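Local coordinates for serine-rich secreted cell wall anchored (LPXTG-motif ) protein (Lactobacillus reuteri ATCC 53608, PDB 5NXK), which probably acts as a cell-surface adhesin that helps this gut bacterium attach within its host, at residues V113-K116 and V121-L124; V165-N170 and V194-G199. One frame throughout, in Å; residues are numbered along the deposited sequence.

Contact 1: residues V113-K116 and V121-L124; sequences VWSK and VKTL
This is a buried packing contact across the inside of a beta-solenoid coil, where strand 113-115 and the start of strand 122-127 face one another from two different parallel sheets. The chain turns back through the four residues between the segments, and Val113 comes opposite Leu124 as Ser115 comes opposite Lys122. At the end farther from the turn the meeting is purely apolar: methyl CG2 of Val113 approaches methyl CD2 of Leu124 at 4.3 Å, a fairly loose touch. Nearer the turn, the aliphatic part of Lys122 does the work. Lys122 CG lies 3.9 Å from Ser115 CB. The same Lys122 CG is 3.5 Å from the carbonyl oxygen Lys116 O, while Lys122 CE passes Lys116 CB at 4.4 Å. CG leaves beside the backbone N of the lysine (chi1 -48°), and the chain bends once, at chi2 (-59°), before running out extended. The methylene groups are thus laid against the opposite strand and its turn, while the ammonium is delivered elsewhere. NZ makes a salt bridge with Asp98 and also bonds the carbonyl oxygens of Ser94 and Gly96, so a buried charge is gripped by three oxygens of the preceding coil. Ser115 likewise offers mainly carbon to this contact; its hydroxyl OG bonds Tyr164 O in the following coil. Met92, on the neighbouring strand 90-92, is touched by the side chains of Val113, Ser115 and Lys122 alike. Inward side chains from different sheets packing together in the core are characteristic of the beta-solenoid, consistent here with the right-handed parallel beta-helix of the pectate lyase-like clan, to which part of the chain is putatively assigned.

Contact 2: residues V165-N170 and V194-G199; sequences VSNAIN and VPSTSG
Asn167 and Ser198 make the closest approach here: the amide nitrogen Asn167 ND2 stands 3.0 Å from Ser198 OG. The angle is too poor for a hydrogen bond, so this is a snug polar contact, and Ser196 OG is farther from the same Asn167 ND2, at 4.1 Å. The tight side belongs to Asn167, which is buried at the turn leading into strand 168-171. With CG beside its own backbone N (chi1 -56°), its carboxamide is held at both ends: OD1 accepts from the backbone N of Lys122 in one neighbouring coil, and ND2 donates to Ile200 O in the next. One buried amide thus bridges the turns of adjacent coils in this parallel beta-solenoid, tying three successive turns together. The 194-199 side is quite different, a loop without helix or strand whose outer part, at Val194 and Pro195, is exposed. Much of its link to the turn passes through water. Water 1 donates to Ser166 OG at 2.8 Å and accepts from Asn167 ND2 at 3.2 Å. The same water bonds Ser196 OG at 2.7 Å, joining the turn to the loop. Water 2 sits between Ser198 OG, 2.8 Å away, and Thr197 OG1, 2.9 Å away, and reaches Asn167 OD1 only weakly. The loop also braces itself: Ser196 OG accepts from Gly199 N at 2.9 Å in a nearly straight bond (162°), an ST motif, and Gly199 takes a positive phi before the chain enters strand 200-205. Outward of these serines, Thr197 has a weak bond to Ala119 O and its side chain touches Val121, on the exposed flank of the loop.

Overall arrangement
Contact 1 lies in the interior of the solenoid, its centre about 7 Å from the chain centre, whereas contact 2, with its centre at about 12 Å, reaches out to a partly exposed loop. Their chemistry follows: methyls, and lysine methylenes against a serine CB and a backbone carbonyl, in the first; serine hydroxyls, an amide and two waters in the second. Contact 1 joins two faces of one coil; contact 2 spans successive coils. They share a sheet, since strands 122-127 and 168-171 run side by side in parallel, and the probable backbone bond of Leu124 N to Ala168 O, 2.8 Å, stitches the segments 121-124 and 165-170 directly.

Contact 1: residues V113-K116 and V121-L124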
# COMPACT_ATOMS: atom_id res chain seq x y z
N VAL A 113 2.29 -5.08 0.80
CA VAL A 113 2.37 -4.88 -0.66
C VAL A 113 3.68 -4.20 -0.96
O VAL A 113 4.07 -3.26 -0.26
CB VAL A 113 1.21 -4.02 -1.23
CG1 VAL A 113 1.35 -3.87 -2.75
CG2 VAL A 113 -0.13 -4.64 -0.88
N TRP A 114 4.38 -4.66 -2.00
CA TRP A 114 5.68 -4.08 -2.32
C TRP A 114 5.75 -3.84 -3.83
O TRP A 114 5.03 -4.49 -4.57
CB TRP A 114 6.81 -5.00 -1.83
CG TRP A 114 8.21 -4.48 -2.00
CD1 TRP A 114 8.96 -3.81 -1.07
CD2 TRP A 114 9.04 -4.62 -3.16
NE1 TRP A 114 10.20 -3.50 -1.60
CE2 TRP A 114 10.27 -4.00 -2.87
CE3 TRP A 114 8.85 -5.20 -4.42
CZ2 TRP A 114 11.32 -3.94 -3.80
CZ3 TRP A 114 9.89 -5.15 -5.34
CH2 TRP A 114 11.10 -4.52 -5.02
N SER A 115 6.59 -2.93 -4.28
CA SER A 115 6.68 -2.62 -5.70
C SER A 115 8.07 -2.17 -6.10
O SER A 115 8.84 -1.69 -5.26
CB SER A 115 5.66 -1.54 -6.07
OG SER A 115 6.04 -0.29 -5.51
N LYS A 116 8.38 -2.34 -7.38
CA LYS A 116 9.56 -1.72 -7.98
C LYS A 116 9.32 -0.21 -8.05
O LYS A 116 8.24 0.23 -8.42
CB LYS A 116 9.81 -2.26 -9.39
CG LYS A 116 10.64 -3.54 -9.47
CD LYS A 116 10.62 -4.06 -10.91
CE LYS A 116 11.42 -5.35 -11.08
NZ LYS A 116 12.62 -5.39 -10.20
N VAL A 121 4.17 2.65 -13.72
CA VAL A 121 3.28 3.18 -12.67
C VAL A 121 2.72 2.06 -11.81
O VAL A 121 2.11 1.12 -12.33
CB VAL A 121 2.11 3.99 -13.28
CG1 VAL A 121 1.13 4.45 -12.20
CG2 VAL A 121 2.66 5.18 -14.06
N LYS A 122 2.94 2.18 -10.50
CA LYS A 122 2.45 1.21 -9.52
C LYS A 122 1.35 1.81 -8.65
O LYS A 122 1.58 2.78 -7.92
CB LYS A 122 3.59 0.71 -8.63
CG LYS A 122 4.84 0.30 -9.40
CD LYS A 122 4.51 -0.82 -10.39
CE LYS A 122 5.80 -1.48 -10.93
NZ LYS A 122 5.49 -2.39 -12.07
N THR A 123 0.18 1.19 -8.72
CA THR A 123 -1.01 1.69 -8.06
C THR A 123 -1.67 0.63 -7.18
O THR A 123 -1.90 -0.50 -7.61
CB THR A 123 -2.05 2.18 -9.11
OG1 THR A 123 -1.44 3.16 -9.97
CG2 THR A 123 -3.26 2.81 -8.43
N LEU A 124 -2.01 1.02 -5.95
CA LEU A 124 -2.82 0.20 -5.06
C LEU A 124 -4.13 0.91 -4.77
O LEU A 124 -4.15 1.99 -4.18
CB LEU A 124 -2.08 -0.10 -3.76
CG LEU A 124 -2.88 -0.82 -2.67
CD1 LEU A 124 -3.24 -2.24 -3.12
CD2 LEU A 124 -2.09 -0.87 -1.37

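Contact 2: residues V165-N170 and V194-G199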
# COMPACT_ATOMS: atom_id res chain seq x y z
N VAL A 165 4.54 1.18 -2.10
CA VAL A 165 3.85 1.26 -3.38
C VAL A 165 4.35 2.53 -4.06
O VAL A 165 4.17 3.63 -3.53
CB VAL A 165 2.32 1.32 -3.20
CG1 VAL A 165 1.63 1.50 -4.56
CG2 VAL A 165 1.82 0.08 -2.47
N SER A 166 4.97 2.37 -5.22
CA SER A 166 5.75 3.48 -5.75
C SER A 166 4.94 4.75 -6.03
O SER A 166 5.36 5.85 -5.64
CB SER A 166 6.46 3.03 -7.03
OG SER A 166 7.36 4.03 -7.46
N ASN A 167 3.80 4.62 -6.70
CA ASN A 167 3.17 5.81 -7.28
C ASN A 167 1.83 6.25 -6.73
O ASN A 167 1.56 7.45 -6.66
CB ASN A 167 3.02 5.63 -8.79
CG ASN A 167 4.33 5.31 -9.44
OD1 ASN A 167 4.56 4.17 -9.84
ND2 ASN A 167 5.23 6.30 -9.51
N ALA A 168 0.95 5.31 -6.42
CA ALA A 168 -0.36 5.75 -5.93
C ALA A 168 -1.02 4.78 -4.98
O ALA A 168 -1.04 3.58 -5.22
CB ALA A 168 -1.28 6.03 -7.11
N ILE A 169 -1.56 5.30 -3.89
CA ILE A 169 -2.49 4.52 -3.07
C ILE A 169 -3.79 5.32 -3.01
O ILE A 169 -3.81 6.46 -2.54
CB ILE A 169 -1.94 4.26 -1.66
CG1 ILE A 169 -0.65 3.43 -1.73
CG2 ILE A 169 -2.95 3.52 -0.80
CD1 ILE A 169 -0.00 3.27 -0.39
N ASN A 170 -4.86 4.74 -3.54
CA ASN A 170 -6.12 5.46 -3.63
C ASN A 170 -7.15 4.79 -2.73
O ASN A 170 -7.47 3.63 -2.93
CB ASN A 170 -6.65 5.46 -5.07
CG ASN A 170 -5.67 6.08 -6.06
OD1 ASN A 170 -5.19 7.20 -5.86
ND2 ASN A 170 -5.37 5.35 -7.13
N VAL A 194 15.23 7.14 -9.73
CA VAL A 194 15.58 7.80 -10.98
C VAL A 194 15.00 7.16 -12.23
O VAL A 194 14.47 7.88 -13.07
CB VAL A 194 17.12 7.89 -11.11
CG1 VAL A 194 17.51 8.35 -12.51
CG2 VAL A 194 17.67 8.83 -10.05
N PRO A 195 15.02 5.82 -12.35
CA PRO A 195 14.49 5.40 -13.66
C PRO A 195 12.96 5.24 -13.72
O PRO A 195 12.46 4.75 -14.73
CB PRO A 195 15.15 4.02 -13.87
CG PRO A 195 16.28 3.97 -12.88
CD PRO A 195 15.79 4.75 -11.70
N SER A 196 12.23 5.72 -12.72
CA SER A 196 10.75 5.69 -12.73
C SER A 196 10.17 6.34 -13.99
O SER A 196 10.68 7.36 -14.45
CB SER A 196 10.20 6.41 -11.48
OG SER A 196 8.80 6.64 -11.58
N THR A 197 9.10 5.78 -14.53
CA THR A 197 8.51 6.40 -15.69
C THR A 197 7.76 7.68 -15.33
O THR A 197 7.58 8.53 -16.19
CB THR A 197 7.50 5.48 -16.40
OG1 THR A 197 6.42 5.19 -15.50
CG2 THR A 197 8.16 4.17 -16.87
N SER A 198 7.34 7.85 -14.08
CA SER A 198 6.53 9.04 -13.74
C SER A 198 7.10 9.95 -12.67
O SER A 198 6.90 11.16 -12.74
CB SER A 198 5.12 8.61 -13.31
OG SER A 198 5.13 8.01 -12.02
N GLY A 199 7.77 9.40 -11.66
CA GLY A 199 8.30 10.22 -10.58
C GLY A 199 7.23 10.88 -9.72
O GLY A 199 7.49 11.86 -9.02
O HOH W 1 7.88 4.59 -10.16
O HOH W 2 6.19 5.44 -12.64